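Local atomic coordinates of devB protein (Vibrio cholerae O1 biovar eltor str. N16961, PDB entry 1Y89), a protein that is of unestablished function but probably acts on a phosphorylated sugar, perhaps as a 6-phosphogluconolactonase. Residues 129-139 with 179-190; 191-201 with 229-237. All blocks are in the same frame, centred on the assembly; numbering follows the deposited sequence.

Neighbouring strands of one mixed sheet carry both contacts, and the chain makes them in series: contact 1 is complete before contact 2 opens. In contact 1, residues 129-139 and 179-190 pair strand 134-137 with strand 186-191 about 7 Å from the centre of the chain. Contact 2 lies about 21 Å away, centre to centre, where strands 186-191 and 224-230 end and helix 197-205 begins. The two meet at Val139, whose O is 2.7 Å from Lys196 NZ, a probable hydrogen bond, while its CG2 packs on Val191 CG2. Phosphate, probably from the crystallisation liquor, lies near Gly138 and near Lys196, the latter through a long, weak ion pair, consistent with a phosphate-binding pocket at these strand ends.

Contact 1: residues 129-139 with 179-190; sequences TPVFDWILLGV and KVLQAAKRISYL
Lys185 NZ forms a salt bridge of 2.9 Å with Asp133 OD1 from above the carboxylate plane; the two side chains run alongside each other, and Asp133 OD2 takes the backbone N-H of His32. Trp134 NE1 reaches across to Ser188 OG, two residues beyond its neighbour Arg186, and donates in its ring plane (2.8 Å, 167° at the hydrogen). The guanidinium of Arg186 lies flat over the same indole, planes 12° and centres 3.9 Å apart, and Leu136 CD2 meets the opposite face near its rim. With CG anti to the backbone N (chi1 176°), Arg186 sweeps along the ring; Asp20 holds NH2 and Glu226 holds NE by salt bridges, and Glu226 also bonds Ser188 OG. Beneath, strands 134-137 and 186-190 pair in parallel within the Rossmann-like sheet: Ile135 N bonds Arg186 O while its O accepts from Ser188 N, and Leu137 does the same with Ser188 O and Leu190 N. On the Ile135 face, Ile135 CD1 presses on Ala184 CB at 3.5 Å, Leu137 meets Leu181 tip to tip, and Leu137 CD1 packs 3.5 Å from Tyr189 CE1. Thr129 CG2 rests 3.5 Å from Ala183 CB, and one water joins Pro130 O, Phe132 N and Val180 O.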
# COMPACT_ATOMS: atom_id res chain seq x y z
N THR A 129 -9.03 -23.88 -8.53
CA THR A 129 -9.79 -22.73 -8.08
C THR A 129 -9.47 -21.55 -8.99
O THR A 129 -8.29 -21.26 -9.24
CB THR A 129 -9.43 -22.39 -6.61
OG1 THR A 129 -9.55 -23.58 -5.81
CG2 THR A 129 -10.32 -21.26 -6.05
N PRO A 130 -10.53 -20.87 -9.51
CA PRO A 130 -10.29 -19.64 -10.29
C PRO A 130 -9.54 -18.62 -9.45
O PRO A 130 -9.90 -18.38 -8.26
CB PRO A 130 -11.71 -19.12 -10.58
CG PRO A 130 -12.61 -19.88 -9.66
CD PRO A 130 -11.96 -21.19 -9.42
N VAL A 131 -8.53 -18.01 -10.06
CA VAL A 131 -7.70 -17.04 -9.37
C VAL A 131 -8.11 -15.62 -9.83
O VAL A 131 -7.80 -15.18 -10.94
CB VAL A 131 -6.21 -17.33 -9.61
CG1 VAL A 131 -5.31 -16.19 -9.01
CG2 VAL A 131 -5.84 -18.74 -9.04
N PHE A 132 -8.86 -14.91 -8.99
CA PHE A 132 -9.22 -13.54 -9.31
C PHE A 132 -8.00 -12.64 -9.24
O PHE A 132 -7.12 -12.81 -8.37
CB PHE A 132 -10.34 -13.02 -8.40
CG PHE A 132 -11.72 -13.42 -8.90
CD1 PHE A 132 -12.21 -14.72 -8.69
CD2 PHE A 132 -12.48 -12.52 -9.64
CE1 PHE A 132 -13.44 -15.11 -9.21
CE2 PHE A 132 -13.73 -12.88 -10.17
CZ PHE A 132 -14.23 -14.15 -9.95
N ASP A 133 -7.96 -11.70 -10.16
CA ASP A 133 -6.93 -10.65 -10.10
C ASP A 133 -7.20 -9.71 -8.94
O ASP A 133 -6.25 -9.23 -8.30
CB ASP A 133 -6.87 -9.87 -11.42
CG ASP A 133 -6.39 -10.73 -12.56
OD1 ASP A 133 -5.16 -10.94 -12.68
OD2 ASP A 133 -7.25 -11.22 -13.32
N TRP A 134 -8.48 -9.47 -8.65
CA TRP A 134 -8.84 -8.48 -7.64
C TRP A 134 -10.25 -8.71 -7.17
O TRP A 134 -11.20 -8.83 -7.98
CB TRP A 134 -8.76 -7.08 -8.26
CG TRP A 134 -8.73 -5.93 -7.23
CD1 TRP A 134 -8.52 -6.03 -5.87
CD2 TRP A 134 -8.85 -4.54 -7.52
NE1 TRP A 134 -8.51 -4.77 -5.30
CE2 TRP A 134 -8.71 -3.83 -6.30
CE3 TRP A 134 -9.09 -3.81 -8.71
CZ2 TRP A 134 -8.76 -2.41 -6.23
CZ3 TRP A 134 -9.15 -2.41 -8.64
CH2 TRP A 134 -8.98 -1.73 -7.41
N ILE A 135 -10.43 -8.78 -5.85
CA ILE A 135 -11.76 -8.91 -5.28
C ILE A 135 -11.94 -7.72 -4.35
O ILE A 135 -11.14 -7.55 -3.39
CB ILE A 135 -11.94 -10.26 -4.53
CG1 ILE A 135 -11.66 -11.46 -5.48
CG2 ILE A 135 -13.35 -10.37 -3.90
CD1 ILE A 135 -11.86 -12.85 -4.81
N LEU A 136 -12.99 -6.94 -4.60
CA LEU A 136 -13.36 -5.82 -3.72
C LEU A 136 -14.41 -6.36 -2.74
O LEU A 136 -15.41 -7.00 -3.18
CB LEU A 136 -14.03 -4.69 -4.54
CG LEU A 136 -13.15 -4.07 -5.66
CD1 LEU A 136 -13.86 -2.79 -6.20
CD2 LEU A 136 -11.81 -3.71 -5.12
N LEU A 137 -14.19 -6.12 -1.46
CA LEU A 137 -15.03 -6.71 -0.41
C LEU A 137 -15.53 -5.64 0.52
O LEU A 137 -14.88 -4.60 0.69
CB LEU A 137 -14.24 -7.76 0.41
CG LEU A 137 -13.86 -8.98 -0.43
CD1 LEU A 137 -12.84 -9.83 0.38
CD2 LEU A 137 -15.13 -9.84 -0.76
N GLY A 138 -16.71 -5.91 1.11
CA GLY A 138 -17.26 -5.12 2.20
C GLY A 138 -17.02 -5.79 3.54
O GLY A 138 -16.68 -7.01 3.62
N VAL A 139 -17.21 -5.01 4.61
CA VAL A 139 -17.26 -5.60 5.94
C VAL A 139 -18.49 -5.08 6.69
O VAL A 139 -18.57 -3.90 6.94
CB VAL A 139 -15.99 -5.26 6.75
CG1 VAL A 139 -16.06 -5.88 8.17
CG2 VAL A 139 -14.76 -5.72 6.00
N LYS A 179 -12.98 -20.02 0.04
CA LYS A 179 -11.94 -20.59 -0.79
C LYS A 179 -11.59 -19.73 -2.00
O LYS A 179 -10.40 -19.58 -2.35
CB LYS A 179 -12.42 -21.97 -1.27
CG LYS A 179 -11.55 -22.63 -2.27
CD LYS A 179 -12.20 -24.02 -2.55
CE LYS A 179 -11.35 -24.82 -3.46
NZ LYS A 179 -11.85 -26.26 -3.61
N VAL A 180 -12.61 -19.19 -2.67
CA VAL A 180 -12.32 -18.33 -3.82
C VAL A 180 -11.63 -17.02 -3.38
O VAL A 180 -10.67 -16.53 -4.01
CB VAL A 180 -13.62 -18.03 -4.61
CG1 VAL A 180 -13.34 -17.06 -5.77
CG2 VAL A 180 -14.24 -19.39 -5.12
N LEU A 181 -12.13 -16.41 -2.30
CA LEU A 181 -11.43 -15.22 -1.77
C LEU A 181 -9.97 -15.47 -1.40
O LEU A 181 -9.09 -14.67 -1.72
CB LEU A 181 -12.17 -14.63 -0.56
CG LEU A 181 -13.37 -13.73 -0.79
CD1 LEU A 181 -14.37 -14.28 -1.83
CD2 LEU A 181 -14.11 -13.46 0.60
N GLN A 182 -9.72 -16.59 -0.74
CA GLN A 182 -8.38 -16.97 -0.32
C GLN A 182 -7.44 -17.24 -1.52
O GLN A 182 -6.22 -17.02 -1.42
CB GLN A 182 -8.48 -18.20 0.59
CG GLN A 182 -9.14 -17.93 1.95
CD GLN A 182 -9.58 -19.22 2.67
OE1 GLN A 182 -9.89 -20.23 2.03
NE2 GLN A 182 -9.66 -19.17 4.01
N ALA A 183 -7.99 -17.71 -2.64
CA ALA A 183 -7.19 -18.00 -3.84
C ALA A 183 -6.83 -16.78 -4.70
O ALA A 183 -6.02 -16.89 -5.64
CB ALA A 183 -7.90 -19.07 -4.68
N ALA A 184 -7.47 -15.65 -4.43
CA ALA A 184 -7.30 -14.45 -5.26
C ALA A 184 -5.91 -13.81 -5.12
O ALA A 184 -5.24 -13.97 -4.08
CB ALA A 184 -8.39 -13.44 -4.95
N LYS A 185 -5.46 -13.11 -6.16
CA LYS A 185 -4.15 -12.45 -6.09
C LYS A 185 -4.18 -11.27 -5.11
O LYS A 185 -3.14 -10.91 -4.52
CB LYS A 185 -3.74 -11.95 -7.47
CG LYS A 185 -3.46 -13.11 -8.46
CD LYS A 185 -3.24 -12.54 -9.84
CE LYS A 185 -3.23 -13.65 -10.96
NZ LYS A 185 -3.21 -13.05 -12.37
N ARG A 186 -5.36 -10.69 -4.94
CA ARG A 186 -5.51 -9.44 -4.22
C ARG A 186 -6.95 -9.31 -3.77
O ARG A 186 -7.87 -9.43 -4.60
CB ARG A 186 -5.13 -8.26 -5.14
CG ARG A 186 -5.35 -6.87 -4.49
CD ARG A 186 -5.05 -5.79 -5.52
NE ARG A 186 -5.18 -4.44 -4.93
CZ ARG A 186 -5.21 -3.31 -5.62
NH1 ARG A 186 -5.13 -3.34 -6.96
NH2 ARG A 186 -5.35 -2.16 -4.97
N ILE A 187 -7.17 -9.11 -2.47
CA ILE A 187 -8.52 -8.82 -1.99
C ILE A 187 -8.41 -7.55 -1.16
O ILE A 187 -7.41 -7.33 -0.49
CB ILE A 187 -9.17 -10.01 -1.19
CG1 ILE A 187 -8.52 -10.15 0.21
CG2 ILE A 187 -9.05 -11.37 -1.99
CD1 ILE A 187 -9.16 -11.30 1.11
N SER A 188 -9.45 -6.73 -1.23
CA SER A 188 -9.39 -5.40 -0.65
C SER A 188 -10.68 -5.13 0.07
O SER A 188 -11.72 -5.00 -0.59
CB SER A 188 -9.17 -4.30 -1.72
OG SER A 188 -8.07 -4.59 -2.57
N TYR A 189 -10.61 -5.06 1.39
CA TYR A 189 -11.78 -4.74 2.22
C TYR A 189 -11.93 -3.22 2.27
O TYR A 189 -10.99 -2.53 2.67
CB TYR A 189 -11.58 -5.26 3.64
CG TYR A 189 -11.60 -6.77 3.73
CD1 TYR A 189 -12.81 -7.47 3.67
CD2 TYR A 189 -10.40 -7.50 3.94
CE1 TYR A 189 -12.86 -8.85 3.76
CE2 TYR A 189 -10.42 -8.91 4.03
CZ TYR A 189 -11.66 -9.57 3.96
OH TYR A 189 -11.75 -10.94 4.05
N LEU A 190 -13.08 -2.73 1.80
CA LEU A 190 -13.29 -1.29 1.62
C LEU A 190 -14.22 -0.90 2.77
O LEU A 190 -15.41 -1.25 2.78
CB LEU A 190 -13.94 -0.99 0.27
CG LEU A 190 -13.25 -1.60 -0.96
CD1 LEU A 190 -14.00 -1.19 -2.27
CD2 LEU A 190 -11.72 -1.22 -1.00
O HOH W 1 -10.66 -25.97 -6.39
O HOH W 2 -9.81 -16.26 -6.64
O HOH W 3 -17.55 -2.19 4.20

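Contact 2: residues 191-201 with 229-237; sequences VLGAGKAEIVE and LDSDAAAKI. With PE5 (3,6,9,12,15,18,21,24-octaoxahexacosan-1-ol), chain K.
Ala233 is the small knob on which residues 191-201 close: its CB sits in a hollow of backbone, 3.2 Å from Val191 O and 3.5 Å from Gly193 O. Asp230, the N-cap of the short helix that follows, holds the loop beside this methyl. Asp230 OD1 accepts from Gly193 N across the contact (2.9 Å, 170° at the hydrogen) and from Ala233 N as the capping bond, the two N-H groups arriving from opposite faces of the carboxylate. A chi1 of 61°, which sets CG between the backbone N and the carbonyl carbon, turns the carboxylate back over its own helix start and against Leu192. The loop turns at Gly193 with a positive phi (100°), a conformation suited to glycine, which brings its N-H to Asp230.

Val200 supplies the larger bump. Its CG1 rests in the notch where Leu229 CD1 and Ile237 CD1 come together, 3.7 Å from each; it faces Leu229 end to end, whereas Ile237 crosses it at about a right angle. Lys236 CB lies 3.8 Å from Glu201 CB, and its chain follows the helix backbone past Ala197 O. One water bridges Ala197 O, Ala233 O and Lys236 N. Helix 197-205 packs against the C-terminal tail where strand 224-230 gives way to helix 231-234, while Leu192 also touches helix 10-25 and strand 2-7 flanks Leu229 in the sheet.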
# COMPACT_ATOMS: atom_id res chain seq x y z
N VAL A 191 -13.64 -0.19 3.75
CA VAL A 191 -14.33 -0.02 5.04
C VAL A 191 -14.28 1.45 5.41
O VAL A 191 -13.27 1.91 5.94
CB VAL A 191 -13.66 -0.87 6.15
CG1 VAL A 191 -14.48 -0.79 7.44
CG2 VAL A 191 -13.54 -2.34 5.69
N LEU A 192 -15.38 2.15 5.12
CA LEU A 192 -15.46 3.59 5.25
C LEU A 192 -16.54 4.04 6.22
O LEU A 192 -17.61 3.42 6.31
CB LEU A 192 -15.72 4.23 3.88
CG LEU A 192 -14.47 4.44 3.02
CD1 LEU A 192 -13.69 3.18 2.73
CD2 LEU A 192 -14.83 5.14 1.73
N GLY A 193 -16.26 5.13 6.94
CA GLY A 193 -17.27 5.84 7.75
C GLY A 193 -17.21 5.50 9.24
O GLY A 193 -16.70 4.44 9.64
N ALA A 194 -17.73 6.42 10.06
CA ALA A 194 -17.69 6.28 11.51
C ALA A 194 -18.43 5.03 11.98
O ALA A 194 -18.10 4.48 13.04
CB ALA A 194 -18.30 7.56 12.18
N GLY A 195 -19.41 4.59 11.20
CA GLY A 195 -20.20 3.38 11.50
C GLY A 195 -19.37 2.11 11.58
O GLY A 195 -19.77 1.13 12.22
N LYS A 196 -18.18 2.14 10.94
CA LYS A 196 -17.29 0.99 10.93
C LYS A 196 -16.13 1.08 11.93
O LYS A 196 -15.36 0.15 12.06
CB LYS A 196 -16.75 0.77 9.51
CG LYS A 196 -17.86 0.44 8.46
CD LYS A 196 -18.58 -0.91 8.75
CE LYS A 196 -19.85 -1.11 7.85
NZ LYS A 196 -19.46 -1.40 6.45
N ALA A 197 -16.01 2.21 12.63
CA ALA A 197 -14.84 2.41 13.51
C ALA A 197 -14.66 1.36 14.61
O ALA A 197 -13.53 0.98 14.96
CB ALA A 197 -14.82 3.85 14.10
N GLU A 198 -15.79 0.90 15.16
CA GLU A 198 -15.80 -0.02 16.28
C GLU A 198 -15.28 -1.40 15.84
O GLU A 198 -14.41 -2.02 16.48
CB GLU A 198 -17.24 -0.09 16.85
CG GLU A 198 -17.40 -0.99 18.06
CD GLU A 198 -18.72 -0.72 18.82
OE1 GLU A 198 -19.52 0.16 18.41
OE2 GLU A 198 -18.95 -1.39 19.86
N ILE A 199 -15.81 -1.86 14.73
CA ILE A 199 -15.40 -3.19 14.27
C ILE A 199 -14.02 -3.15 13.62
O ILE A 199 -13.30 -4.11 13.73
CB ILE A 199 -16.44 -3.85 13.36
CG1 ILE A 199 -16.14 -5.36 13.30
CG2 ILE A 199 -16.55 -3.15 11.98
CD1 ILE A 199 -17.18 -6.14 12.66
N VAL A 200 -13.64 -2.04 13.00
CA VAL A 200 -12.22 -1.84 12.62
C VAL A 200 -11.31 -2.02 13.84
O VAL A 200 -10.33 -2.78 13.78
CB VAL A 200 -11.99 -0.46 11.92
CG1 VAL A 200 -10.46 -0.11 11.84
CG2 VAL A 200 -12.60 -0.49 10.54
N GLU A 201 -11.65 -1.37 14.97
CA GLU A 201 -10.80 -1.45 16.15
C GLU A 201 -10.71 -2.90 16.66
O GLU A 201 -9.64 -3.36 17.08
CB GLU A 201 -11.30 -0.51 17.27
CG GLU A 201 -10.31 -0.34 18.41
CD GLU A 201 -10.46 -1.37 19.52
OE1 GLU A 201 -11.43 -2.19 19.50
OE2 GLU A 201 -9.60 -1.34 20.43
N LEU A 229 -9.24 2.23 4.44
CA LEU A 229 -10.10 2.94 5.39
C LEU A 229 -10.05 4.43 5.09
O LEU A 229 -9.08 4.91 4.51
CB LEU A 229 -9.59 2.75 6.83
CG LEU A 229 -9.30 1.34 7.39
CD1 LEU A 229 -8.97 1.47 8.86
CD2 LEU A 229 -10.37 0.33 7.18
N ASP A 230 -11.08 5.15 5.53
CA ASP A 230 -10.95 6.58 5.63
C ASP A 230 -10.68 6.94 7.08
O ASP A 230 -10.70 6.06 7.96
CB ASP A 230 -12.17 7.32 5.04
CG ASP A 230 -13.49 7.00 5.75
OD1 ASP A 230 -13.55 6.09 6.60
OD2 ASP A 230 -14.49 7.66 5.42
N SER A 231 -10.38 8.22 7.33
CA SER A 231 -10.05 8.69 8.66
C SER A 231 -11.16 8.32 9.63
O SER A 231 -10.87 7.86 10.74
CB SER A 231 -9.86 10.22 8.65
OG SER A 231 -8.65 10.50 7.98
N ASP A 232 -12.41 8.48 9.20
CA ASP A 232 -13.54 8.16 10.08
C ASP A 232 -13.55 6.70 10.52
O ASP A 232 -13.65 6.41 11.71
CB ASP A 232 -14.88 8.52 9.44
CG ASP A 232 -15.17 10.03 9.48
OD1 ASP A 232 -14.41 10.77 10.14
OD2 ASP A 232 -16.15 10.46 8.86
N ALA A 233 -13.39 5.77 9.58
CA ALA A 233 -13.37 4.35 9.95
C ALA A 233 -12.13 3.99 10.79
O ALA A 233 -12.15 3.02 11.58
CB ALA A 233 -13.43 3.48 8.70
N ALA A 234 -11.04 4.74 10.61
CA ALA A 234 -9.79 4.50 11.34
C ALA A 234 -9.71 5.21 12.69
O ALA A 234 -8.71 5.07 13.41
CB ALA A 234 -8.57 4.95 10.49
N ALA A 235 -10.76 5.97 13.04
CA ALA A 235 -10.71 6.89 14.18
C ALA A 235 -10.31 6.25 15.52
O ALA A 235 -9.67 6.91 16.35
CB ALA A 235 -12.03 7.65 14.32
N LYS A 236 -10.66 4.98 15.73
CA LYS A 236 -10.29 4.31 16.99
C LYS A 236 -8.89 3.67 16.99
O LYS A 236 -8.40 3.24 18.04
CB LYS A 236 -11.36 3.32 17.44
CG LYS A 236 -12.68 3.96 17.85
CD LYS A 236 -13.70 2.88 18.19
CE LYS A 236 -15.08 3.49 18.35
NZ LYS A 236 -15.09 4.62 19.36
N ILE A 237 -8.22 3.64 15.84
CA ILE A 237 -6.91 2.99 15.76
C ILE A 237 -5.79 3.91 15.26
O ILE A 237 -4.62 3.58 15.34
CB ILE A 237 -6.94 1.71 14.90
CG1 ILE A 237 -7.32 2.01 13.44
CG2 ILE A 237 -7.92 0.69 15.51
CD1 ILE A 237 -6.97 0.84 12.45
O1 PE5 K . -6.49 6.98 18.70
C1 PE5 K . -5.73 5.76 18.69
C2 PE5 K . -4.27 6.03 19.00
O2 PE5 K . -3.42 5.34 18.08
C3 PE5 K . -2.09 5.84 18.13
C4 PE5 K . -1.41 5.83 16.77
O3 PE5 K . -1.41 7.16 16.24
O HOH W 4 -18.55 8.77 8.79
O HOH W 5 -11.46 2.61 14.14